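Local coordinates for anti-restriction endonuclease (Enterobacteria phage T4, PDB 3WX4), which inhibits the host McrA restriction endonuclease and, as a DNA mimic, blocks DNA binding by the bacterial histone-like protein H-NS, at residues I17-K20 with L21-L25; L36-E39 with L40-N44; G50-D54 with L55-G59; L75-I78 with M79-H83. All coordinates share one frame; numbering follows the deposited sequence.

Contact 1: residues I17-K20 with L21-L25; sequences ILEK and LYKFL
Tyr22 N donates to Leu18 O at 2.9 Å, with an N-H...O angle of 161°. Leu21 N gives its hydrogen to Ile17 O in the same way. Lys23 N reaches Glu19 O at 3.2 Å, a longer bond of the same i to i+4 kind. These three bonds run through the last turns of helix 16-24. Beyond them the pattern weakens. Lys20 O receives two weak bonds, from Phe24 N at 3.4 Å and from Lys23 N. Lys23 N therefore serves both Glu19 O and, weakly, Lys20 O. Leu21 O is shared by Phe24 N and Leu25 N, so i+3 and i+4 donors mix here.

Side chains add little across the turn. Lys23 bends back over the backbone, its CG 3.3 Å from Glu19 O. Its CG stands beside its own backbone N (chi1 -65°), which lays the first part of the chain along that carbonyl. The charged ends do not meet. Lys23 NZ and Glu19 OE1 stay 6.2 Å apart. On the buried side, Leu18 CD2 and Leu21 CD2 approach loosely at 4.4 Å.

That apolar side faces helix 26-43, where Leu18 and Leu21 both touch Ile32. Tyr22 meets Tyr29 of that helix edge-to-face. Glu19 leans on Tyr60 of strand 60-65, and Ile17 and Phe24 rest on Phe91 of helix 88-91.

Contact 2: residues L36-E39 with L40-N44; sequences LVEE and LHLEN
Leu36 and Leu40 carry the apolar part of this contact. They lie side by side one helical turn apart and point the same way, with CD1 of Leu36 3.8 Å from CD1 of Leu40. Two further pairs repeat the arrangement around the helix. Val37 sets its CG1 against the imidazole of His41, 3.8 Å from CE1. CG1 is placed there because it stands beside the carbonyl carbon (chi1 168°), on the side of the next turn. Glu38 and Leu42 also run alongside each other, and the contact is made by the aliphatic CG of the glutamate with Leu42 CD1, at 4.0 Å.

The backbone bonds are regular. Leu40 N, His41 N, Leu42 N and Glu43 N donate in turn to the carbonyls of Leu36, Val37, Glu38 and Glu39. Near the end a side chain joins in. Asn44 ND2 donates to Leu40 O at 3.0 Å, in the carbonyl plane and on a lone pair. The acceptor lies in the amide plane as well, so the Asn44 side chain holds onto the backbone four residues back. His41 NE2 is bonded to Ile49 N of strand 47-51, which fixes the far side of the ring.

Glu39 OE2 and Glu43 OE1 are 5.0 Å apart. They are not in contact, and may weakly repel.

The whole is the C-terminal part of alpha-helix 26-43. Leu36 and Leu40 form its buried side against Tyr81 of helix 71-84, with Leu40 also on strand 47-51. Glu38 and Leu42 lie on an exposed side.

Contact 3: residues G50-D54 with L55-G59; sequences GTYKD and LSKAG
Lys57 meets both Tyr52 and Asp54, the first with its methylenes and the second with its ammonium group. The salt bridge joins Lys57 NZ to Asp54 OD2 at 3.0 Å. It uses the anti lone pair of OD2, the one turned away from OD1. The two side chains lie side by side and point the same way. The lysine bends only at its end (chi4 44°), which turns NZ onto the carboxylate.

The apolar contact is a CH-pi interaction. Lys57 CD sits over one face of the Tyr52 ring, 4.2 Å from the ring centroid and 26° off its normal. CD is nearest to CG, so the lysine covers the root of the ring and not its hydroxyl end. That hydroxyl is hydrogen-bonded to Thr12 OG1.

Polar backbone contacts close the loop. Lys57 N donates to Asp54 O at 3.0 Å, although the position of this nitrogen is less certain. Within 55-59, Ala58 N bonds to Leu55 O at 2.9 Å. One water accepts from Tyr52 N at 2.7 Å. It can donate to Lys57 O (3.2 Å), though other acceptors compete for its protons.

The arrangement belongs to a beta-hairpin, whose loop joins the consecutive antiparallel strands 47-51 and 60-65 through a short 3-10 turn.

Contact 4: residues L75-I78 with M79-H83; sequences LKTI and MIYVH
Thr77 and Tyr81 stand side by side, one turn apart on the alpha-helix 71-84, and point the same way. Thr77 CG2 touches CE2 of the tyrosine at 3.6 Å. The ring also turns an edge to the backbone. Thr77 O lies in the ring plane, 3.0 Å from CD2. The same oxygen accepts the hydrogen of Tyr81 N at 3.3 Å. Thr77 OG1 bonds back to Asp73 O, a turn earlier.

Ile78 and Val82 meet at a slant. Their CG2 methyls approach to 4.1 Å, and both residues are buried. Val82 CG1 is anti to the backbone N (chi1 170°), which leaves CG2 beside that nitrogen and 3.4 Å from Ile78 O.

Met79 CG lies 3.3 Å from Leu75 O. Ile80 points its CG1 back toward Lys76 O.

The inward side faces helix 26-43 and strand 2-14. Val82 packs on Leu36 and Tyr81 on Glu43 of the helix, and Ile78 and Met79 rest on Phe13 of the strand. Leu75 reaches Ile2 of the second subunit. The backbone hydrogen bond from Val82 N to Ile78 O is 2.9 Å long, with the donor in the carbonyl plane.

Overall arrangement
The four contacts follow one another along the chain without overlap. Contacts 1, 2 and 4 lie on three helices, and contact 3 on the strand connection between 47-51 and 60-65. Contacts 2 and 4 have centres 11 Å apart and meet through Tyr81, whose CD2 is 3.3 Å from Leu40 CD2. Contact 1 meets contact 3, 12 Å away between centres, through Tyr22 CG and Ala58 CB at 3.4 Å. Leu18 ties contact 1 to the other two helices: its CD1 is 3.9 Å from Leu36 CD2 and 4.2 Å from Val82 CG2. Contact 3 touches neither contact 2 nor contact 4, both centred about 18 Å away.

Contact 1: residues I17-K20 with L21-L25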
loop_
_atom_site.group_PDB
_atom_site.type_symbol
_atom_site.label_atom_id
_atom_site.label_comp_id
_atom_site.label_asym_id
_atom_site.label_seq_id
_atom_site.Cartn_x
_atom_site.Cartn_y
_atom_site.Cartn_z
ATOM N N ILE A 17 -10.668 19.828 7.337
ATOM C CA ILE A 17 -10.148 21.021 6.706
ATOM C C ILE A 17 -10.014 20.865 5.179
ATOM O O ILE A 17 -10.128 21.862 4.447
ATOM C CB ILE A 17 -8.814 21.480 7.330
ATOM C CG1 ILE A 17 -8.619 22.949 7.037
ATOM C CG2 ILE A 17 -7.613 20.663 6.792
ATOM C CD1 ILE A 17 -7.533 23.642 7.916
ATOM N N LEU A 18 -9.806 19.635 4.706
ATOM C CA LEU A 18 -9.675 19.432 3.234
ATOM C C LEU A 18 -11.041 19.441 2.616
ATOM O O LEU A 18 -11.209 19.958 1.490
ATOM C CB LEU A 18 -8.973 18.109 2.873
ATOM C CG LEU A 18 -7.436 18.230 2.978
ATOM C CD1 LEU A 18 -6.827 16.795 2.890
ATOM C CD2 LEU A 18 -6.853 19.185 1.873
ATOM N N GLU A 19 -12.027 18.851 3.321
ATOM C CA GLU A 19 -13.390 18.886 2.791
ATOM C C GLU A 19 -13.828 20.360 2.671
ATOM O O GLU A 19 -14.440 20.756 1.674
ATOM C CB GLU A 19 -14.376 18.168 3.712
ATOM C CG GLU A 19 -15.828 18.329 3.273
ATOM C CD GLU A 19 -16.800 17.595 4.184
ATOM O OE1 GLU A 19 -16.647 17.786 5.431
ATOM O OE2 GLU A 19 -17.675 16.862 3.661
ATOM N N LYS A 20 -13.523 21.182 3.670
ATOM C CA LYS A 20 -13.890 22.576 3.585
ATOM C C LYS A 20 -13.139 23.313 2.465
ATOM O O LYS A 20 -13.697 24.238 1.861
ATOM C CB LYS A 20 -13.627 23.300 4.901
ATOM C CG LYS A 20 -14.745 23.139 5.873
ATOM C CD LYS A 20 -14.300 23.565 7.268
ATOM C CE LYS A 20 -15.517 23.972 8.104
ATOM N NZ LYS A 20 -16.193 25.236 7.548
ATOM N N LEU A 21 -11.861 22.976 2.254
ATOM C CA LEU A 21 -11.109 23.626 1.177
ATOM C C LEU A 21 -11.761 23.290 -0.178
ATOM O O LEU A 21 -11.882 24.165 -1.076
ATOM C CB LEU A 21 -9.654 23.141 1.170
ATOM C CG LEU A 21 -8.805 23.827 0.075
ATOM C CD1 LEU A 21 -8.644 25.273 0.422
ATOM C CD2 LEU A 21 -7.453 23.143 -0.050
ATOM N N TYR A 22 -12.168 22.040 -0.343
ATOM C CA TYR A 22 -12.811 21.634 -1.578
ATOM C C TYR A 22 -14.047 22.484 -1.870
ATOM O O TYR A 22 -14.364 22.805 -3.042
ATOM C CB TYR A 22 -13.237 20.164 -1.520
ATOM C CG TYR A 22 -14.220 19.779 -2.611
ATOM C CD1 TYR A 22 -13.785 19.484 -3.934
ATOM C CD2 TYR A 22 -15.570 19.737 -2.359
ATOM C CE1 TYR A 22 -14.718 19.172 -4.945
ATOM C CE2 TYR A 22 -16.508 19.414 -3.361
ATOM C CZ TYR A 22 -16.078 19.138 -4.658
ATOM O OH TYR A 22 -17.012 18.848 -5.666
ATOM N N LYS A 23 -14.805 22.796 -0.820
ATOM C CA LYS A 23 -16.045 23.577 -0.988
ATOM C C LYS A 23 -15.804 25.012 -1.449
ATOM O O LYS A 23 -16.645 25.611 -2.055
ATOM C CB LYS A 23 -16.818 23.625 0.353
ATOM C CG LYS A 23 -17.305 22.210 0.773
ATOM C CD LYS A 23 -17.836 22.179 2.218
ATOM C CE LYS A 23 -19.159 22.895 2.398
ATOM N NZ LYS A 23 -19.451 23.147 3.876
ATOM N N PHE A 24 -14.632 25.538 -1.157
ATOM C CA PHE A 24 -14.276 26.905 -1.431
ATOM C C PHE A 24 -13.272 27.029 -2.608
ATOM O O PHE A 24 -13.480 27.856 -3.533
ATOM C CB PHE A 24 -13.688 27.449 -0.084
ATOM C CG PHE A 24 -12.953 28.711 -0.185
ATOM C CD1 PHE A 24 -13.376 29.719 -1.033
ATOM C CD2 PHE A 24 -11.806 28.902 0.586
ATOM C CE1 PHE A 24 -12.644 30.926 -1.119
ATOM C CE2 PHE A 24 -11.080 30.055 0.530
ATOM C CZ PHE A 24 -11.476 31.082 -0.316
ATOM N N LEU A 25 -12.197 26.233 -2.605
ATOM C CA LEU A 25 -11.195 26.374 -3.710
ATOM C C LEU A 25 -11.001 24.961 -4.226
ATOM O O LEU A 25 -9.988 24.317 -3.936
ATOM C CB LEU A 25 -9.885 26.943 -3.150
ATOM C CG LEU A 25 -9.912 28.367 -2.551
ATOM C CD1 LEU A 25 -8.610 28.691 -1.893
ATOM C CD2 LEU A 25 -10.248 29.382 -3.649
#

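Contact 2: residues L36-E39 with L40-N44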
loop_
_atom_site.group_PDB
_atom_site.type_symbol
_atom_site.label_atom_id
_atom_site.label_comp_id
_atom_site.label_asym_id
_atom_site.label_seq_id
_atom_site.Cartn_x
_atom_site.Cartn_y
_atom_site.Cartn_z
ATOM N N LEU A 36 -0.545 15.271 -1.783
ATOM C CA LEU A 36 -0.608 14.629 -0.485
ATOM C C LEU A 36 -0.544 13.107 -0.601
ATOM O O LEU A 36 0.268 12.415 0.081
ATOM C CB LEU A 36 -1.876 15.069 0.263
ATOM C CG LEU A 36 -2.197 14.322 1.561
ATOM C CD1 LEU A 36 -1.167 14.713 2.618
ATOM C CD2 LEU A 36 -3.627 14.738 2.054
ATOM N N VAL A 37 -1.389 12.560 -1.456
ATOM C CA VAL A 37 -1.455 11.128 -1.672
ATOM C C VAL A 37 -0.147 10.625 -2.266
ATOM O O VAL A 37 0.352 9.568 -1.911
ATOM C CB VAL A 37 -2.643 10.794 -2.638
ATOM C CG1 VAL A 37 -2.565 9.360 -3.104
ATOM C CG2 VAL A 37 -3.988 11.016 -1.847
ATOM N N GLU A 38 0.428 11.390 -3.169
ATOM C CA GLU A 38 1.662 10.919 -3.784
ATOM C C GLU A 38 2.802 10.879 -2.759
ATOM O O GLU A 38 3.544 9.886 -2.691
ATOM C CB GLU A 38 2.036 11.838 -4.933
ATOM C CG GLU A 38 3.338 11.432 -5.597
ATOM C CD GLU A 38 3.598 12.324 -6.765
ATOM O OE1 GLU A 38 2.747 12.336 -7.690
ATOM O OE2 GLU A 38 4.625 13.039 -6.731
ATOM N N GLU A 39 2.932 11.941 -1.971
ATOM C CA GLU A 39 3.991 12.003 -0.972
ATOM C C GLU A 39 3.806 10.980 0.123
ATOM O O GLU A 39 4.804 10.422 0.590
ATOM C CB GLU A 39 4.144 13.412 -0.357
ATOM C CG GLU A 39 4.878 14.374 -1.301
ATOM C CD GLU A 39 5.216 15.757 -0.677
ATOM O OE1 GLU A 39 5.798 16.613 -1.429
ATOM O OE2 GLU A 39 4.890 15.982 0.534
ATOM N N LEU A 40 2.573 10.727 0.546
ATOM C CA LEU A 40 2.350 9.720 1.588
ATOM C C LEU A 40 2.778 8.350 1.067
ATOM O O LEU A 40 3.361 7.547 1.803
ATOM C CB LEU A 40 0.886 9.679 2.035
ATOM C CG LEU A 40 0.457 10.883 2.918
ATOM C CD1 LEU A 40 -1.089 10.939 3.004
ATOM C CD2 LEU A 40 1.088 10.769 4.358
ATOM N N HIS A 41 2.500 8.076 -0.197
ATOM C CA HIS A 41 2.905 6.807 -0.772
ATOM C C HIS A 41 4.413 6.731 -0.985
ATOM O O HIS A 41 5.009 5.660 -0.859
ATOM C CB HIS A 41 2.195 6.568 -2.104
ATOM C CG HIS A 41 0.785 6.113 -1.935
ATOM N ND1 HIS A 41 -0.198 6.345 -2.875
ATOM C CD2 HIS A 41 0.195 5.420 -0.929
ATOM C CE1 HIS A 41 -1.333 5.808 -2.456
ATOM N NE2 HIS A 41 -1.122 5.239 -1.278
ATOM N N LEU A 42 5.041 7.845 -1.305
ATOM C CA LEU A 42 6.466 7.764 -1.559
ATOM C C LEU A 42 7.266 7.571 -0.283
ATOM O O LEU A 42 8.266 6.858 -0.280
ATOM C CB LEU A 42 6.958 9.003 -2.332
ATOM C CG LEU A 42 6.563 9.046 -3.826
ATOM C CD1 LEU A 42 7.004 10.366 -4.469
ATOM C CD2 LEU A 42 7.216 7.869 -4.600
ATOM N N GLU A 43 6.777 8.134 0.811
ATOM C CA GLU A 43 7.481 8.094 2.098
ATOM C C GLU A 43 6.997 7.117 3.125
ATOM O O GLU A 43 7.490 7.095 4.254
ATOM C CB GLU A 43 7.450 9.493 2.658
ATOM C CG GLU A 43 7.627 10.422 1.500
ATOM C CD GLU A 43 8.574 11.523 1.776
ATOM O OE1 GLU A 43 8.090 12.570 2.286
ATOM O OE2 GLU A 43 9.797 11.318 1.498
ATOM N N ASN A 44 6.028 6.296 2.756
ATOM C CA ASN A 44 5.506 5.366 3.724
ATOM C C ASN A 44 5.174 4.117 2.993
ATOM O O ASN A 44 4.476 4.160 1.970
ATOM C CB ASN A 44 4.247 5.941 4.361
ATOM C CG ASN A 44 4.524 7.199 5.129
ATOM O OD1 ASN A 44 4.905 7.144 6.315
ATOM N ND2 ASN A 44 4.364 8.353 4.464
#

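Contact 3: residues G50-D54 with L55-G59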
loop_
_atom_site.group_PDB
_atom_site.type_symbol
_atom_site.label_atom_id
_atom_site.label_comp_id
_atom_site.label_asym_id
_atom_site.label_seq_id
_atom_site.Cartn_x
_atom_site.Cartn_y
_atom_site.Cartn_z
ATOM N N GLY A 50 -6.122 6.875 -0.621
ATOM C CA GLY A 50 -6.555 7.390 -1.915
ATOM C C GLY A 50 -7.858 8.152 -1.735
ATOM O O GLY A 50 -8.568 8.040 -0.716
ATOM N N THR A 51 -8.187 8.958 -2.747
ATOM C CA THR A 51 -9.440 9.703 -2.700
ATOM C C THR A 51 -10.502 8.767 -3.267
ATOM O O THR A 51 -10.203 7.721 -3.857
ATOM C CB THR A 51 -9.349 10.940 -3.650
ATOM O OG1 THR A 51 -8.889 10.475 -4.920
ATOM C CG2 THR A 51 -8.321 11.893 -3.141
ATOM N N TYR A 52 -11.753 9.163 -3.073
ATOM C CA TYR A 52 -12.909 8.453 -3.620
ATOM C C TYR A 52 -13.343 9.191 -4.912
ATOM O O TYR A 52 -13.065 10.369 -5.051
ATOM C CB TYR A 52 -14.064 8.537 -2.660
ATOM C CG TYR A 52 -13.883 7.636 -1.474
ATOM C CD1 TYR A 52 -14.168 6.260 -1.554
ATOM C CD2 TYR A 52 -13.416 8.143 -0.285
ATOM C CE1 TYR A 52 -13.983 5.409 -0.429
ATOM C CE2 TYR A 52 -13.238 7.312 0.829
ATOM C CZ TYR A 52 -13.522 5.967 0.750
ATOM O OH TYR A 52 -13.368 5.196 1.876
ATOM N N LYS A 53 -14.060 8.501 -5.799
ATOM C CA LYS A 53 -14.532 9.106 -7.044
ATOM C C LYS A 53 -15.721 10.053 -6.782
ATOM O O LYS A 53 -15.893 11.086 -7.463
ATOM C CB LYS A 53 -14.953 7.989 -8.019
ATOM C CG LYS A 53 -13.749 7.193 -8.608
ATOM C CD LYS A 53 -14.264 5.844 -9.204
ATOM C CE LYS A 53 -13.138 4.930 -9.695
ATOM N NZ LYS A 53 -12.434 5.565 -10.880
ATOM N N ASP A 54 -16.548 9.698 -5.815
ATOM C CA ASP A 54 -17.673 10.566 -5.477
ATOM C C ASP A 54 -17.195 11.924 -4.989
ATOM O O ASP A 54 -16.472 12.049 -3.953
ATOM C CB ASP A 54 -18.544 9.976 -4.347
ATOM C CG ASP A 54 -19.363 8.758 -4.774
ATOM O OD1 ASP A 54 -19.595 8.578 -5.979
ATOM O OD2 ASP A 54 -19.799 7.965 -3.882
ATOM N N LEU A 55 -17.659 12.981 -5.642
ATOM C CA LEU A 55 -17.283 14.302 -5.178
ATOM C C LEU A 55 -18.022 14.543 -3.859
ATOM O O LEU A 55 -17.602 15.358 -3.069
ATOM C CB LEU A 55 -17.713 15.370 -6.194
ATOM C CG LEU A 55 -16.826 15.355 -7.452
ATOM C CD1 LEU A 55 -17.351 16.394 -8.458
ATOM C CD2 LEU A 55 -15.425 15.694 -7.068
ATOM N N SER A 56 -19.120 13.854 -3.610
ATOM C CA SER A 56 -19.810 14.130 -2.312
ATOM C C SER A 56 -18.866 13.680 -1.123
ATOM O O SER A 56 -19.079 14.057 0.046
ATOM C CB SER A 56 -21.125 13.333 -2.231
ATOM O OG SER A 56 -20.920 11.950 -2.533
ATOM N N LYS A 57 -17.847 12.898 -1.478
ATOM C CA LYS A 57 -16.878 12.414 -0.506
ATOM C C LYS A 57 -15.566 13.146 -0.605
ATOM O O LYS A 57 -14.538 12.646 -0.078
ATOM C CB LYS A 57 -16.632 10.945 -0.712
ATOM C CG LYS A 57 -17.853 10.083 -0.394
ATOM C CD LYS A 57 -17.485 8.607 -0.706
ATOM C CE LYS A 57 -18.648 7.631 -0.391
ATOM N NZ LYS A 57 -19.987 8.133 -0.875
ATOM N N ALA A 58 -15.565 14.315 -1.267
ATOM C CA ALA A 58 -14.312 15.069 -1.354
ATOM C C ALA A 58 -13.851 15.317 0.090
ATOM O O ALA A 58 -14.691 15.555 0.981
ATOM C CB ALA A 58 -14.535 16.408 -2.084
ATOM N N GLY A 59 -12.537 15.327 0.328
ATOM C CA GLY A 59 -12.075 15.480 1.700
ATOM C C GLY A 59 -12.035 14.168 2.503
ATOM O O GLY A 59 -11.519 14.157 3.647
HETATM O O HOH W 1 -12.223 11.490 -1.877
#

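Contact 4: residues L75-I78 with M79-H83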
loop_
_atom_site.group_PDB
_atom_site.type_symbol
_atom_site.label_atom_id
_atom_site.label_comp_id
_atom_site.label_asym_id
_atom_site.label_seq_id
_atom_site.Cartn_x
_atom_site.Cartn_y
_atom_site.Cartn_z
ATOM N N LEU A 75 -3.140 7.578 10.862
ATOM C CA LEU A 75 -3.838 8.853 10.854
ATOM C C LEU A 75 -2.951 9.981 11.321
ATOM O O LEU A 75 -3.030 11.072 10.813
ATOM C CB LEU A 75 -5.118 8.762 11.686
ATOM C CG LEU A 75 -6.026 7.600 11.212
ATOM C CD1 LEU A 75 -7.290 7.554 12.072
ATOM C CD2 LEU A 75 -6.396 7.743 9.735
ATOM N N LYS A 76 -2.069 9.725 12.286
ATOM C CA LYS A 76 -1.213 10.770 12.778
ATOM C C LYS A 76 -0.271 11.204 11.687
ATOM O O LYS A 76 0.048 12.388 11.556
ATOM C CB LYS A 76 -0.355 10.283 13.960
ATOM C CG LYS A 76 -0.973 10.423 15.340
ATOM C CD LYS A 76 0.118 10.014 16.381
ATOM C CE LYS A 76 -0.362 10.118 17.842
ATOM N NZ LYS A 76 0.733 9.634 18.795
ATOM N N THR A 77 0.234 10.230 10.940
ATOM C CA THR A 77 1.166 10.533 9.878
ATOM C C THR A 77 0.430 11.375 8.809
ATOM O O THR A 77 0.945 12.377 8.329
ATOM C CB THR A 77 1.694 9.240 9.248
ATOM O OG1 THR A 77 2.427 8.497 10.232
ATOM C CG2 THR A 77 2.655 9.552 8.067
ATOM N N ILE A 78 -0.764 10.942 8.439
ATOM C CA ILE A 78 -1.523 11.683 7.418
ATOM C C ILE A 78 -1.700 13.136 7.886
ATOM O O ILE A 78 -1.406 14.077 7.147
ATOM C CB ILE A 78 -2.896 11.023 7.188
ATOM C CG1 ILE A 78 -2.722 9.653 6.525
ATOM C CG2 ILE A 78 -3.803 11.946 6.284
ATOM C CD1 ILE A 78 -3.983 8.839 6.578
ATOM N N MET A 79 -2.123 13.333 9.134
ATOM C CA MET A 79 -2.336 14.695 9.609
ATOM C C MET A 79 -1.100 15.529 9.645
ATOM O O MET A 79 -1.170 16.728 9.401
ATOM C CB MET A 79 -3.047 14.712 10.959
ATOM C CG MET A 79 -4.415 14.057 10.892
ATOM S SD MET A 79 -5.457 14.900 9.541
ATOM C CE MET A 79 -5.313 16.599 10.084
ATOM N N ILE A 80 0.058 14.932 9.944
ATOM C CA ILE A 80 1.289 15.731 9.926
ATOM C C ILE A 80 1.487 16.336 8.527
ATOM O O ILE A 80 1.848 17.500 8.371
ATOM C CB ILE A 80 2.537 14.859 10.289
ATOM C CG1 ILE A 80 2.604 14.690 11.816
ATOM C CG2 ILE A 80 3.813 15.524 9.794
ATOM C CD1 ILE A 80 3.429 13.466 12.283
ATOM N N TYR A 81 1.290 15.515 7.504
ATOM C CA TYR A 81 1.432 16.002 6.128
ATOM C C TYR A 81 0.364 17.034 5.830
ATOM O O TYR A 81 0.656 18.040 5.221
ATOM C CB TYR A 81 1.298 14.845 5.141
ATOM C CG TYR A 81 2.531 13.995 5.073
ATOM C CD1 TYR A 81 3.406 14.095 3.992
ATOM C CD2 TYR A 81 2.794 13.041 6.063
ATOM C CE1 TYR A 81 4.522 13.247 3.878
ATOM C CE2 TYR A 81 3.893 12.198 5.972
ATOM C CZ TYR A 81 4.752 12.299 4.877
ATOM O OH TYR A 81 5.805 11.425 4.753
ATOM N N VAL A 82 -0.870 16.792 6.269
ATOM C CA VAL A 82 -1.955 17.764 6.016
ATOM C C VAL A 82 -1.655 19.119 6.673
ATOM O O VAL A 82 -1.743 20.183 6.031
ATOM C CB VAL A 82 -3.360 17.215 6.512
ATOM C CG1 VAL A 82 -4.448 18.375 6.467
ATOM C CG2 VAL A 82 -3.768 16.012 5.677
ATOM N N HIS A 83 -1.249 19.098 7.950
ATOM C CA HIS A 83 -0.975 20.367 8.636
ATOM C C HIS A 83 0.099 21.160 7.959
ATOM O O HIS A 83 0.124 22.403 8.022
ATOM C CB HIS A 83 -0.585 20.129 10.092
ATOM C CG HIS A 83 -1.698 19.568 10.904
ATOM N ND1 HIS A 83 -2.957 20.136 10.913
ATOM C CD2 HIS A 83 -1.760 18.489 11.721
ATOM C CE1 HIS A 83 -3.746 19.423 11.702
ATOM N NE2 HIS A 83 -3.047 18.420 12.203
#